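Local coordinates for protein 6-aminohexanoate-dimer hydrolase (Bacillus anthracis, PDB 4GB7) that probably hydrolyses amide bonds of short 6-aminohexanoate oligomers such as the dimer, and has the fold of the beta-lactamase family, at residues L316-G321 and L379-K384; Q189-Y194 and E239-G244; T43-L48 and I217-K222. All blocks are in the same frame, centred on the assembly; numbering follows the deposited sequence. Where two conformers were deposited one is given.

The three contacts lie in separate parts of one chain, and none touches another. Interaction 1 joins the end of helix 307-318 to strand 377-382 of the five-stranded antiparallel sheet. Interaction 2 pairs the short strands 191-193 and 238-241. Interaction 3 brings the N-terminal loop 43-48 onto the loop 217-222, which follows helix 206-214. Centres of interactions 1 and 2 are about 31 Å apart, those of 1 and 3 about 37 Å, and those of 2 and 3 about 28 Å. Along the chain the segments of 2 and 3 alternate, and both contacts close before interaction 1 opens. Each contact thus joins a different part of the beta-lactamase-type fold, with no residue shared.

Interaction 1 of 3, residues L316-G321 and L379-K384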
ATOM      1  N   LEU A 316       9.465  -1.036  11.893  1.00 17.93           N
ATOM      2  CA  LEU A 316       8.992   0.040  12.754  1.00 18.48           C
ATOM      3  C   LEU A 316       7.640  -0.311  13.351  1.00 18.98           C
ATOM      4  O   LEU A 316       7.416  -0.111  14.556  1.00 20.23           O
ATOM      5  CB  LEU A 316       8.877   1.343  11.977  1.00 17.15           C
ATOM      6  CG  LEU A 316       8.388   2.562  12.754  1.00 15.60           C
ATOM      7  CD1 LEU A 316       9.368   2.921  13.855  1.00 19.81           C
ATOM      8  CD2 LEU A 316       8.134   3.726  11.805  1.00 17.10           C
ATOM      9  N   LEU A 317       6.760  -0.877  12.536  1.00 18.02           N
ATOM     10  CA  LEU A 317       5.425  -1.236  12.980  0.60 18.50           C
ATOM     11  C   LEU A 317       5.470  -2.482  13.853  1.00 18.57           C
ATOM     12  O   LEU A 317       4.765  -2.592  14.846  1.00 21.72           O
ATOM     13  CB  LEU A 317       4.501  -1.398  11.786  0.60 21.43           C
ATOM     14  CG  LEU A 317       3.963  -0.055  11.286  0.60 26.19           C
ATOM     15  CD1 LEU A 317       3.561  -0.148   9.833  0.60 32.24           C
ATOM     16  CD2 LEU A 317       2.819   0.445  12.183  0.60 28.34           C
ATOM     17  N   LEU A 318       6.338  -3.418  13.499  1.00 20.64           N
ATOM     18  CA  LEU A 318       6.552  -4.557  14.358  1.00 18.42           C
ATOM     19  C   LEU A 318       6.960  -4.110  15.767  1.00 22.98           C
ATOM     20  O   LEU A 318       6.524  -4.695  16.764  1.00 24.22           O
ATOM     21  CB  LEU A 318       7.551  -5.513  13.711  1.00 21.89           C
ATOM     22  CG  LEU A 318       7.769  -6.814  14.419  1.00 22.95           C
ATOM     23  CD1 LEU A 318       6.463  -7.666  14.494  1.00 22.85           C
ATOM     24  CD2 LEU A 318       8.917  -7.563  13.717  1.00 19.64           C
ATOM     25  N   ASN A 319       7.694  -3.008  15.838  1.00 20.30           N
ATOM     26  CA  ASN A 319       8.151  -2.424  17.094  1.00 19.96           C
ATOM     27  C   ASN A 319       7.255  -1.326  17.570  1.00 19.60           C
ATOM     28  O   ASN A 319       7.683  -0.472  18.356  1.00 21.75           O
ATOM     29  CB  ASN A 319       9.579  -1.914  16.932  1.00 20.51           C
ATOM     30  CG  ASN A 319      10.576  -3.024  16.635  1.00 25.23           C
ATOM     31  OD1 ASN A 319      11.550  -2.788  15.938  1.00 26.24           O
ATOM     32  ND2 ASN A 319      10.347  -4.225  17.162  1.00 29.92           N
ATOM     33  N   ASN A 320       5.995  -1.359  17.141  1.00 20.53           N
ATOM     34  CA  ASN A 320       4.989  -0.445  17.691  1.00 18.46           C
ATOM     35  C   ASN A 320       5.347   1.039  17.570  1.00 19.58           C
ATOM     36  O   ASN A 320       4.991   1.876  18.434  1.00 21.09           O
ATOM     37  CB  ASN A 320       4.649  -0.843  19.127  1.00 21.88           C
ATOM     38  CG  ASN A 320       4.284  -2.313  19.237  1.00 25.61           C
ATOM     39  OD1 ASN A 320       3.445  -2.812  18.462  1.00 26.85           O
ATOM     40  ND2 ASN A 320       4.937  -3.027  20.155  1.00 28.64           N
ATOM     41  N   GLY A 321       6.005   1.375  16.461  1.00 20.11           N
ATOM     42  CA  GLY A 321       6.323   2.749  16.102  1.00 21.36           C
ATOM     43  C   GLY A 321       7.573   3.325  16.740  1.00 19.16           C
ATOM     44  O   GLY A 321       7.833   4.510  16.591  1.00 19.64           O
ATOM     45  N   LEU A 379       2.865  -5.816   2.006  1.00 16.21           N
ATOM     46  CA  LEU A 379       3.634  -5.655   3.248  1.00 15.95           C
ATOM     47  C   LEU A 379       2.945  -6.439   4.321  1.00 15.88           C
ATOM     48  O   LEU A 379       1.776  -6.140   4.679  1.00 16.03           O
ATOM     49  CB  LEU A 379       3.735  -4.180   3.670  1.00 15.02           C
ATOM     50  CG  LEU A 379       4.442  -3.897   4.982  1.00 15.70           C
ATOM     51  CD1 LEU A 379       5.893  -4.384   5.083  1.00 18.43           C
ATOM     52  CD2 LEU A 379       4.335  -2.383   5.259  1.00 18.19           C
ATOM     53  N   TYR A 380       3.626  -7.398   4.877  1.00 15.97           N
ATOM     54  CA  TYR A 380       3.023  -8.399   5.803  1.00 14.73           C
ATOM     55  C   TYR A 380       3.835  -8.405   7.117  1.00 15.27           C
ATOM     56  O   TYR A 380       5.069  -8.575   7.111  1.00 15.89           O
ATOM     57  CB  TYR A 380       3.066  -9.770   5.142  1.00 14.81           C
ATOM     58  CG  TYR A 380       2.605 -10.946   5.990  1.00 16.49           C
ATOM     59  CD1 TYR A 380       1.267 -11.377   5.989  1.00 15.40           C
ATOM     60  CD2 TYR A 380       3.497 -11.667   6.762  1.00 15.79           C
ATOM     61  CE1 TYR A 380       0.846 -12.467   6.747  1.00 15.74           C
ATOM     62  CE2 TYR A 380       3.089 -12.753   7.523  1.00 17.27           C
ATOM     63  CZ  TYR A 380       1.762 -13.170   7.488  1.00 17.24           C
ATOM     64  OH  TYR A 380       1.346 -14.260   8.217  1.00 17.58           O
ATOM     65  N   ILE A 381       3.146  -8.213   8.243  1.00 17.20           N
ATOM     66  CA  ILE A 381       3.800  -8.134   9.532  1.00 16.74           C
ATOM     67  C   ILE A 381       3.225  -9.220  10.415  1.00 16.11           C
ATOM     68  O   ILE A 381       1.996  -9.256  10.646  1.00 18.28           O
ATOM     69  CB  ILE A 381       3.590  -6.744  10.180  1.00 16.92           C
ATOM     70  CG1 ILE A 381       4.083  -5.639   9.167  1.00 21.60           C
ATOM     71  CG2 ILE A 381       4.271  -6.711  11.548  1.00 19.21           C
ATOM     72  CD1 ILE A 381       3.839  -4.261   9.647  1.00 24.94           C
ATOM     73  N   ASP A 382       4.098 -10.048  10.950  1.00 15.54           N
ATOM     74  CA  ASP A 382       3.735 -11.179  11.822  1.00 15.67           C
ATOM     75  C   ASP A 382       4.315 -10.923  13.202  1.00 15.27           C
ATOM     76  O   ASP A 382       5.467 -11.095  13.443  1.00 17.82           O
ATOM     77  CB  ASP A 382       4.297 -12.473  11.213  1.00 14.47           C
ATOM     78  CG  ASP A 382       4.122 -13.700  12.088  1.00 17.87           C
ATOM     79  OD1 ASP A 382       3.759 -13.551  13.260  1.00 17.86           O
ATOM     80  OD2 ASP A 382       4.289 -14.851  11.567  1.00 19.39           O
ATOM     81  N   PRO A 383       3.480 -10.428  14.133  1.00 17.18           N
ATOM     82  CA  PRO A 383       3.986 -10.132  15.458  1.00 16.30           C
ATOM     83  C   PRO A 383       4.273 -11.373  16.322  1.00 17.48           C
ATOM     84  O   PRO A 383       5.003 -11.256  17.313  1.00 24.12           O
ATOM     85  CB  PRO A 383       2.895  -9.287  16.059  1.00 20.61           C
ATOM     86  CG  PRO A 383       1.717  -9.461  15.229  1.00 27.49           C
ATOM     87  CD  PRO A 383       2.046 -10.226  14.002  1.00 19.53           C
ATOM     88  N   LYS A 384       3.748 -12.553  15.947  1.00 17.29           N
ATOM     89  CA  LYS A 384       3.998 -13.753  16.737  1.00 19.34           C
ATOM     90  C   LYS A 384       5.442 -14.234  16.473  1.00 19.42           C
ATOM     91  O   LYS A 384       6.167 -14.570  17.421  1.00 21.10           O
ATOM     92  CB  LYS A 384       3.006 -14.875  16.413  1.00 19.94           C
ATOM     93  CG  LYS A 384       3.116 -16.095  17.315  1.00 21.38           C
ATOM     94  CD  LYS A 384       2.022 -17.111  17.051  1.00 24.06           C
ATOM     95  CE  LYS A 384       1.999 -18.211  18.092  1.00 36.91           C
ATOM     96  NZ  LYS A 384       2.842 -19.323  17.592  1.00 48.10           N
TER
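L318, on the last turn of helix 307-318, approaches the end of strand 377-382, and its CA comes 6.2 Å from the CA of P383. No hydrogen bond crosses between the segments. I381 is the middle of the contact, and its two branches take different partners. CD1 of I381 lies 3.6 Å from CB of L317, and these two side chains cross at about a right angle. CG2 of I381 lies 3.8 Å from CD1 of L318. The L318 CG is anti to the backbone N (chi1 -174°), and the side chain ends closer to the strand than it starts. CD1 of L318 sits 3.6 Å from CA of P383 and 3.7 Å from the O of D382. The helix closes just past L318 in a Schellman motif with N320 as its C-prime residue. In it G321 N bonds to L316 O (2.8 Å), and N320 N to L317 O (2.9 Å). D382 points away from the helix at CB; its OD2 bonds to Q366 NE2. W359 touches both L317 and I381. The contact is therefore apolar and mostly buried. Methyl and methylene groups hold the helix end against the sheet, while the carbonyls of L316 and L317 are bonded within the closing turn.

Interaction 2 of 3, residues Q189-Y194 and E239-G244; sequences QVSVEY and ETAPPG
Q189 and S191 each offer a backbone carbonyl to the segment 239-244. G244 N donates to Q189 O at 2.8 Å, nearly straight (167°). T240 N donates to S191 O at 2.9 Å, from above the carbonyl plane. Each oxygen also has a CA-H contact, from P243 CA and E239 CA respectively. Waters bridge the two segments where direct bonds are absent. One water donates to A241 O and accepts from S191 N. A second lies 2.6 Å from S191 OG and within hydrogen-bonding distance of Q189 O and P242 O; P242 O also bonds to S245 OG. A third donates to G244 O at 2.8 Å and only weakly to Q189 OE1. A241 N is buried here with no partner in the model; S191 CB is 3.5 Å from it. In the conformer given, CG of E193 packs 3.6 Å from methyl CG2 of T240, the side chains crossing obliquely, and E193 OE1 forms a salt bridge with K238. V192 and E239 make an antiparallel non-hydrogen-bonded pair. This two-stranded sheet lies near the surface. V190 and V192 touch helix 176-179, Q189 and P243 reach Q184 of helix 182-186, and Y194 meets helix 206-214.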
ATOM      1  N   GLN A 189     -15.278   2.659   5.303  1.00 19.91           N
ATOM      2  CA  GLN A 189     -16.697   2.486   5.467  1.00 21.97           C
ATOM      3  C   GLN A 189     -17.534   3.579   4.737  1.00 20.89           C
ATOM      4  O   GLN A 189     -18.688   3.880   5.111  1.00 22.90           O
ATOM      5  CB  GLN A 189     -17.038   2.413   6.934  1.00 23.40           C
ATOM      6  CG  GLN A 189     -16.546   1.158   7.632  1.00 25.85           C
ATOM      7  CD  GLN A 189     -16.694   1.235   9.118  1.00 28.37           C
ATOM      8  OE1 GLN A 189     -16.975   2.298   9.673  1.00 36.59           O
ATOM      9  NE2 GLN A 189     -16.542   0.106   9.782  1.00 41.69           N
ATOM     10  N   VAL A 190     -16.959   4.125   3.674  1.00 18.92           N
ATOM     11  CA  VAL A 190     -17.600   5.124   2.831  1.00 23.16           C
ATOM     12  C   VAL A 190     -17.896   4.504   1.471  1.00 23.47           C
ATOM     13  O   VAL A 190     -16.970   4.066   0.727  1.00 20.87           O
ATOM     14  CB  VAL A 190     -16.702   6.378   2.705  1.00 24.79           C
ATOM     15  CG1 VAL A 190     -17.434   7.457   1.953  1.00 23.95           C
ATOM     16  CG2 VAL A 190     -16.231   6.863   4.114  1.00 22.68           C
ATOM     17  N   SER A 191     -19.195   4.441   1.165  1.00 22.87           N
ATOM     18  CA  SER A 191     -19.688   3.694  -0.007  1.00 21.39           C
ATOM     19  C   SER A 191     -19.978   4.697  -1.114  1.00 19.60           C
ATOM     20  O   SER A 191     -20.936   5.508  -1.022  1.00 23.50           O
ATOM     21  CB  SER A 191     -20.931   2.891   0.362  1.00 22.56           C
ATOM     22  OG  SER A 191     -20.659   1.803   1.234  1.00 26.01           O
ATOM     23  N   VAL A 192     -19.178   4.638  -2.157  1.00 19.80           N
ATOM     24  CA  VAL A 192     -19.196   5.625  -3.197  1.00 21.16           C
ATOM     25  C   VAL A 192     -18.955   4.977  -4.553  1.00 24.14           C
ATOM     26  O   VAL A 192     -18.147   4.041  -4.689  1.00 26.41           O
ATOM     27  CB  VAL A 192     -18.076   6.675  -2.938  1.00 23.40           C
ATOM     28  CG1 VAL A 192     -17.582   7.336  -4.199  1.00 27.90           C
ATOM     29  CG2 VAL A 192     -18.524   7.713  -1.895  1.00 25.10           C
ATOM     30  N   GLU A 193     -19.646   5.502  -5.559  1.00 25.68           N
ATOM     31  CA  GLU A 193     -19.418   5.133  -6.959  0.60 27.20           C
ATOM     32  C   GLU A 193     -19.089   6.421  -7.744  1.00 25.36           C
ATOM     33  O   GLU A 193     -19.518   7.543  -7.352  1.00 25.28           O
ATOM     34  CB  GLU A 193     -20.654   4.396  -7.549  0.60 30.72           C
ATOM     35  CG  GLU A 193     -21.905   5.282  -7.711  0.60 30.06           C
ATOM     36  CD  GLU A 193     -23.132   4.609  -8.368  0.60 29.84           C
ATOM     37  OE1 GLU A 193     -24.201   5.219  -8.373  0.60 38.37           O
ATOM     38  OE2 GLU A 193     -23.007   3.481  -8.864  0.60 38.27           O
ATOM     39  N   TYR A 194     -18.363   6.253  -8.835  1.00 23.64           N
ATOM     40  CA  TYR A 194     -17.997   7.325  -9.715  1.00 22.25           C
ATOM     41  C   TYR A 194     -18.518   6.977 -11.092  1.00 24.34           C
ATOM     42  O   TYR A 194     -18.697   5.775 -11.419  1.00 25.08           O
ATOM     43  CB  TYR A 194     -16.458   7.458  -9.829  1.00 22.36           C
ATOM     44  CG  TYR A 194     -15.703   7.517  -8.495  1.00 21.78           C
ATOM     45  CD1 TYR A 194     -15.542   8.710  -7.811  1.00 23.43           C
ATOM     46  CD2 TYR A 194     -15.161   6.395  -7.936  1.00 21.87           C
ATOM     47  CE1 TYR A 194     -14.842   8.755  -6.622  1.00 25.46           C
ATOM     48  CE2 TYR A 194     -14.457   6.429  -6.759  1.00 21.77           C
ATOM     49  CZ  TYR A 194     -14.325   7.628  -6.086  1.00 21.07           C
ATOM     50  OH  TYR A 194     -13.621   7.707  -4.907  1.00 22.94           O
ATOM     51  N   GLU A 239     -22.911   8.763  -3.343  1.00 27.00           N
ATOM     52  CA  GLU A 239     -23.074   7.873  -2.189  1.00 23.77           C
ATOM     53  C   GLU A 239     -24.027   6.688  -2.520  1.00 25.54           C
ATOM     54  O   GLU A 239     -25.110   6.880  -3.090  1.00 27.51           O
ATOM     55  CB  GLU A 239     -23.626   8.678  -1.008  1.00 27.49           C
ATOM     56  CG  GLU A 239     -23.731   7.872   0.274  1.00 29.17           C
ATOM     57  CD  GLU A 239     -24.259   8.664   1.443  1.00 31.71           C
ATOM     58  OE1 GLU A 239     -23.577   9.622   1.847  1.00 30.81           O
ATOM     59  OE2 GLU A 239     -25.332   8.292   1.988  1.00 37.68           O
ATOM     60  N   THR A 240     -23.617   5.475  -2.165  1.00 26.46           N
ATOM     61  CA  THR A 240     -24.398   4.299  -2.440  1.00 26.56           C
ATOM     62  C   THR A 240     -24.843   3.595  -1.167  1.00 26.16           C
ATOM     63  O   THR A 240     -25.662   2.719  -1.221  1.00 28.74           O
ATOM     64  CB  THR A 240     -23.607   3.319  -3.313  1.00 26.18           C
ATOM     65  OG1 THR A 240     -22.406   2.967  -2.654  1.00 30.71           O
ATOM     66  CG2 THR A 240     -23.271   3.948  -4.697  1.00 30.47           C
ATOM     67  N   ALA A 241     -24.273   3.960  -0.024  1.00 27.99           N
ATOM     68  CA  ALA A 241     -24.764   3.514   1.273  1.00 26.82           C
ATOM     69  C   ALA A 241     -24.301   4.492   2.330  1.00 27.19           C
ATOM     70  O   ALA A 241     -23.379   5.265   2.092  1.00 29.15           O
ATOM     71  CB  ALA A 241     -24.355   2.098   1.612  1.00 30.83           C
ATOM     72  N   PRO A 242     -24.972   4.483   3.490  1.00 29.11           N
ATOM     73  CA  PRO A 242     -24.593   5.498   4.451  1.00 30.78           C
ATOM     74  C   PRO A 242     -23.180   5.284   4.991  1.00 26.58           C
ATOM     75  O   PRO A 242     -22.759   4.138   5.191  1.00 26.89           O
ATOM     76  CB  PRO A 242     -25.644   5.343   5.564  1.00 31.85           C
ATOM     77  CG  PRO A 242     -26.821   4.767   4.861  1.00 34.01           C
ATOM     78  CD  PRO A 242     -26.234   3.816   3.856  1.00 33.37           C
ATOM     79  N   PRO A 243     -22.477   6.377   5.272  1.00 25.90           N
ATOM     80  CA  PRO A 243     -21.135   6.188   5.806  1.00 27.33           C
ATOM     81  C   PRO A 243     -21.137   5.491   7.176  1.00 24.87           C
ATOM     82  O   PRO A 243     -21.982   5.756   8.058  1.00 26.70           O
ATOM     83  CB  PRO A 243     -20.580   7.610   5.870  1.00 29.52           C
ATOM     84  CG  PRO A 243     -21.757   8.487   5.948  1.00 29.50           C
ATOM     85  CD  PRO A 243     -22.807   7.813   5.114  1.00 28.26           C
ATOM     86  N   GLY A 244     -20.231   4.545   7.340  1.00 24.85           N
ATOM     87  CA  GLY A 244     -20.180   3.758   8.544  1.00 25.29           C
ATOM     88  C   GLY A 244     -20.967   2.465   8.471  1.00 23.59           C
ATOM     89  O   GLY A 244     -20.798   1.584   9.330  1.00 28.93           O
TER
HETATM   90  O   HOH W   1     -20.702   2.375   3.810  1.00 28.67           O
HETATM   91  O   HOH W   2     -19.601   2.112  11.759  1.00 31.99           O
HETATM   92  O   HOH W   3     -20.839   6.209   2.570  1.00 23.92           O

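Interaction 3 of 3, residues T43-L48 and I217-K222; sequences TKKNWL and ILPRDK
W47 and K44 border a hollow that takes the side-chain tip of L218. CD2 of L218 is the bump: it lies 3.4 Å from K44 O and 3.7 Å from W47 NE1. The L218 and W47 side chains cross at about a right angle. K44 O is buried here and has no polar partner in the model. The P219 ring is a second bump. CD of P219 sits 3.4 Å from K44 O, and its CG rests 3.8 Å from CA of K45. CD1 of I217 meets CZ2 of the W47 indole at 3.8 Å. I217 O approaches the ring obliquely, and W47 NE1 gives it a weak, bent bond (2.8 Å, 127°). In the conformer given, L48 CG lies over the centre of one face of the W47 ring. The extended K44 chain reaches past I217 O and L218 O. Its NZ bonds to N216 O, and a water joins it to L218 O. T43 OG1 accepts from N46 N in an ST motif, which holds the turn before W47. The contact joins the loop before helix 52-56 to the loop after helix 206-214. Y212 of that helix stacks edge-to-face with W47 and touches L48, I217 and L218.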
ATOM      1  N   THR A  43       3.004   2.927 -22.911  1.00 25.22           N
ATOM      2  CA  THR A  43       2.100   4.054 -23.228  1.00 26.99           C
ATOM      3  C   THR A  43       1.051   4.185 -22.128  1.00 25.89           C
ATOM      4  O   THR A  43       0.906   3.275 -21.307  1.00 25.06           O
ATOM      5  CB  THR A  43       1.403   3.831 -24.565  1.00 27.13           C
ATOM      6  OG1 THR A  43       0.416   2.784 -24.427  1.00 31.48           O
ATOM      7  CG2 THR A  43       2.417   3.435 -25.647  1.00 32.31           C
ATOM      8  N   LYS A  44       0.321   5.296 -22.115  1.00 32.96           N
ATOM      9  CA  LYS A  44      -0.784   5.448 -21.183  1.00 29.71           C
ATOM     10  C   LYS A  44      -1.843   4.386 -21.402  1.00 28.69           C
ATOM     11  O   LYS A  44      -2.595   4.076 -20.490  1.00 32.50           O
ATOM     12  CB  LYS A  44      -1.436   6.811 -21.255  1.00 29.53           C
ATOM     13  CG  LYS A  44      -0.530   7.945 -20.851  1.00 30.51           C
ATOM     14  CD  LYS A  44      -1.314   9.236 -20.839  1.00 30.22           C
ATOM     15  CE  LYS A  44      -0.348  10.397 -20.628  1.00 36.45           C
ATOM     16  NZ  LYS A  44      -1.013  11.694 -20.416  1.00 38.03           N
ATOM     17  N   LYS A  45      -1.884   3.796 -22.604  1.00 27.25           N
ATOM     18  CA  LYS A  45      -2.876   2.774 -22.897  1.00 28.58           C
ATOM     19  C   LYS A  45      -2.506   1.440 -22.282  1.00 30.05           C
ATOM     20  O   LYS A  45      -3.374   0.782 -21.702  1.00 35.78           O
ATOM     21  CB  LYS A  45      -3.125   2.626 -24.419  1.00 29.32           C
ATOM     22  CG  LYS A  45      -4.475   2.013 -24.739  1.00 38.04           C
ATOM     23  CD  LYS A  45      -4.794   1.857 -26.240  1.00 43.16           C
ATOM     24  CE  LYS A  45      -4.427   3.069 -27.098  1.00 55.39           C
ATOM     25  NZ  LYS A  45      -2.962   3.178 -27.391  1.00 43.57           N
ATOM     26  N   ASN A  46      -1.215   1.086 -22.348  1.00 25.06           N
ATOM     27  CA  ASN A  46      -0.763  -0.254 -22.073  1.00 24.58           C
ATOM     28  C   ASN A  46       0.100  -0.506 -20.824  1.00 23.54           C
ATOM     29  O   ASN A  46       0.448  -1.653 -20.572  1.00 22.49           O
ATOM     30  CB  ASN A  46      -0.034  -0.850 -23.299  1.00 25.22           C
ATOM     31  CG  ASN A  46       1.377  -0.277 -23.518  1.00 23.94           C
ATOM     32  OD1 ASN A  46       1.943   0.418 -22.657  1.00 24.26           O
ATOM     33  ND2 ASN A  46       1.951  -0.572 -24.685  1.00 26.13           N
ATOM     34  N   TRP A  47       0.405   0.537 -20.045  1.00 22.69           N
ATOM     35  CA  TRP A  47       1.384   0.423 -18.994  1.00 22.06           C
ATOM     36  C   TRP A  47       1.016  -0.574 -17.916  1.00 21.58           C
ATOM     37  O   TRP A  47       1.911  -1.063 -17.232  1.00 22.28           O
ATOM     38  CB  TRP A  47       1.703   1.763 -18.373  1.00 22.30           C
ATOM     39  CG  TRP A  47       0.615   2.372 -17.567  1.00 21.66           C
ATOM     40  CD1 TRP A  47      -0.452   3.122 -18.019  1.00 21.16           C
ATOM     41  CD2 TRP A  47       0.418   2.233 -16.149  1.00 20.88           C
ATOM     42  NE1 TRP A  47      -1.259   3.520 -16.961  1.00 21.89           N
ATOM     43  CE2 TRP A  47      -0.784   2.995 -15.814  1.00 22.46           C
ATOM     44  CE3 TRP A  47       1.122   1.627 -15.141  1.00 28.44           C
ATOM     45  CZ2 TRP A  47      -1.242   3.097 -14.525  1.00 25.04           C
ATOM     46  CZ3 TRP A  47       0.650   1.745 -13.841  1.00 32.78           C
ATOM     47  CH2 TRP A  47      -0.515   2.453 -13.546  1.00 29.89           C
ATOM     48  N   LEU A  48      -0.275  -0.857 -17.769  1.00 22.33           N
ATOM     49  CA  LEU A  48      -0.810  -1.781 -16.783  0.70 20.43           C
ATOM     50  C   LEU A  48      -0.903  -3.211 -17.253  1.00 19.06           C
ATOM     51  O   LEU A  48      -1.323  -4.121 -16.495  1.00 23.11           O
ATOM     52  CB  LEU A  48      -2.217  -1.348 -16.393  0.70 24.97           C
ATOM     53  CG  LEU A  48      -2.260  -0.101 -15.557  0.70 22.13           C
ATOM     54  CD1 LEU A  48      -3.731   0.246 -15.351  0.70 28.79           C
ATOM     55  CD2 LEU A  48      -1.525  -0.287 -14.226  0.70 28.16           C
ATOM     56  N   ILE A 217      -2.861   9.507 -16.324  1.00 23.92           N
ATOM     57  CA  ILE A 217      -1.950   8.400 -16.656  1.00 22.20           C
ATOM     58  C   ILE A 217      -2.693   7.233 -17.305  1.00 21.81           C
ATOM     59  O   ILE A 217      -2.112   6.167 -17.518  1.00 26.14           O
ATOM     60  CB  ILE A 217      -1.075   7.940 -15.451  1.00 26.15           C
ATOM     61  CG1 ILE A 217      -1.879   7.278 -14.333  1.00 20.76           C
ATOM     62  CG2 ILE A 217      -0.256   9.090 -14.898  1.00 27.54           C
ATOM     63  CD1 ILE A 217      -0.996   6.660 -13.244  1.00 22.28           C
ATOM     64  N   LEU A 218      -3.986   7.433 -17.584  1.00 21.50           N
ATOM     65  CA  LEU A 218      -4.709   6.630 -18.594  1.00 22.79           C
ATOM     66  C   LEU A 218      -5.183   7.581 -19.689  1.00 22.61           C
ATOM     67  O   LEU A 218      -5.242   8.792 -19.484  1.00 22.93           O
ATOM     68  CB  LEU A 218      -5.887   5.876 -18.002  1.00 23.60           C
ATOM     69  CG  LEU A 218      -5.525   4.673 -17.123  1.00 21.31           C
ATOM     70  CD1 LEU A 218      -6.755   4.130 -16.415  1.00 18.51           C
ATOM     71  CD2 LEU A 218      -4.826   3.615 -17.974  1.00 23.41           C
ATOM     72  N   PRO A 219      -5.516   7.044 -20.873  1.00 24.46           N
ATOM     73  CA  PRO A 219      -5.811   7.933 -22.002  1.00 24.20           C
ATOM     74  C   PRO A 219      -7.144   8.656 -21.832  1.00 25.64           C
ATOM     75  O   PRO A 219      -8.163   8.014 -21.508  1.00 27.26           O
ATOM     76  CB  PRO A 219      -5.904   6.981 -23.183  1.00 27.81           C
ATOM     77  CG  PRO A 219      -5.139   5.794 -22.753  1.00 26.75           C
ATOM     78  CD  PRO A 219      -5.448   5.652 -21.310  1.00 24.04           C
ATOM     79  N   ARG A 220      -7.138   9.965 -22.072  1.00 27.53           N
ATOM     80  CA  ARG A 220      -8.382  10.724 -22.029  1.00 26.45           C
ATOM     81  C   ARG A 220      -8.811  10.908 -23.479  1.00 27.30           C
ATOM     82  O   ARG A 220      -8.113  11.553 -24.249  1.00 28.90           O
ATOM     83  CB  ARG A 220      -8.198  12.065 -21.346  1.00 24.72           C
ATOM     84  CG  ARG A 220      -7.834  12.018 -19.883  1.00 23.29           C
ATOM     85  CD  ARG A 220      -7.314  13.360 -19.362  1.00 25.06           C
ATOM     86  NE  ARG A 220      -7.089  13.368 -17.906  1.00 23.51           N
ATOM     87  CZ  ARG A 220      -6.527  14.375 -17.231  1.00 23.25           C
ATOM     88  NH1 ARG A 220      -6.127  15.471 -17.882  1.00 25.92           N
ATOM     89  NH2 ARG A 220      -6.396  14.298 -15.896  1.00 22.85           N
ATOM     90  N   ASP A 221      -9.935  10.307 -23.844  1.00 29.98           N
ATOM     91  CA  ASP A 221     -10.337  10.294 -25.246  1.00 34.67           C
ATOM     92  C   ASP A 221     -10.863  11.646 -25.699  1.00 32.36           C
ATOM     93  O   ASP A 221     -10.881  12.618 -24.918  1.00 28.30           O
ATOM     94  CB  ASP A 221     -11.289   9.128 -25.551  1.00 35.64           C
ATOM     95  CG  ASP A 221     -12.663   9.302 -24.955  1.00 41.04           C
ATOM     96  OD1 ASP A 221     -13.078  10.436 -24.587  1.00 50.89           O
ATOM     97  OD2 ASP A 221     -13.341   8.257 -24.869  1.00 59.51           O
ATOM     98  N   LYS A 222     -11.257  11.725 -26.969  1.00 38.76           N
ATOM     99  CA  LYS A 222     -11.719  12.988 -27.550  1.00 36.37           C
ATOM    100  C   LYS A 222     -12.904  13.578 -26.800  1.00 35.83           C
ATOM    101  O   LYS A 222     -13.050  14.781 -26.751  1.00 43.90           O
ATOM    102  CB  LYS A 222     -12.055  12.836 -29.039  1.00 36.55           C
ATOM    103  CG  LYS A 222     -13.137  11.815 -29.396  1.00 40.19           C
ATOM    104  CD  LYS A 222     -13.409  11.815 -30.908  1.00 44.69           C
ATOM    105  CE  LYS A 222     -14.491  10.809 -31.317  1.00 43.91           C
ATOM    106  NZ  LYS A 222     -14.534  10.516 -32.772  1.00 42.00           N
TER
HETATM  107  O   HOH W   4      -4.175  11.005 -20.388  1.00 36.96           O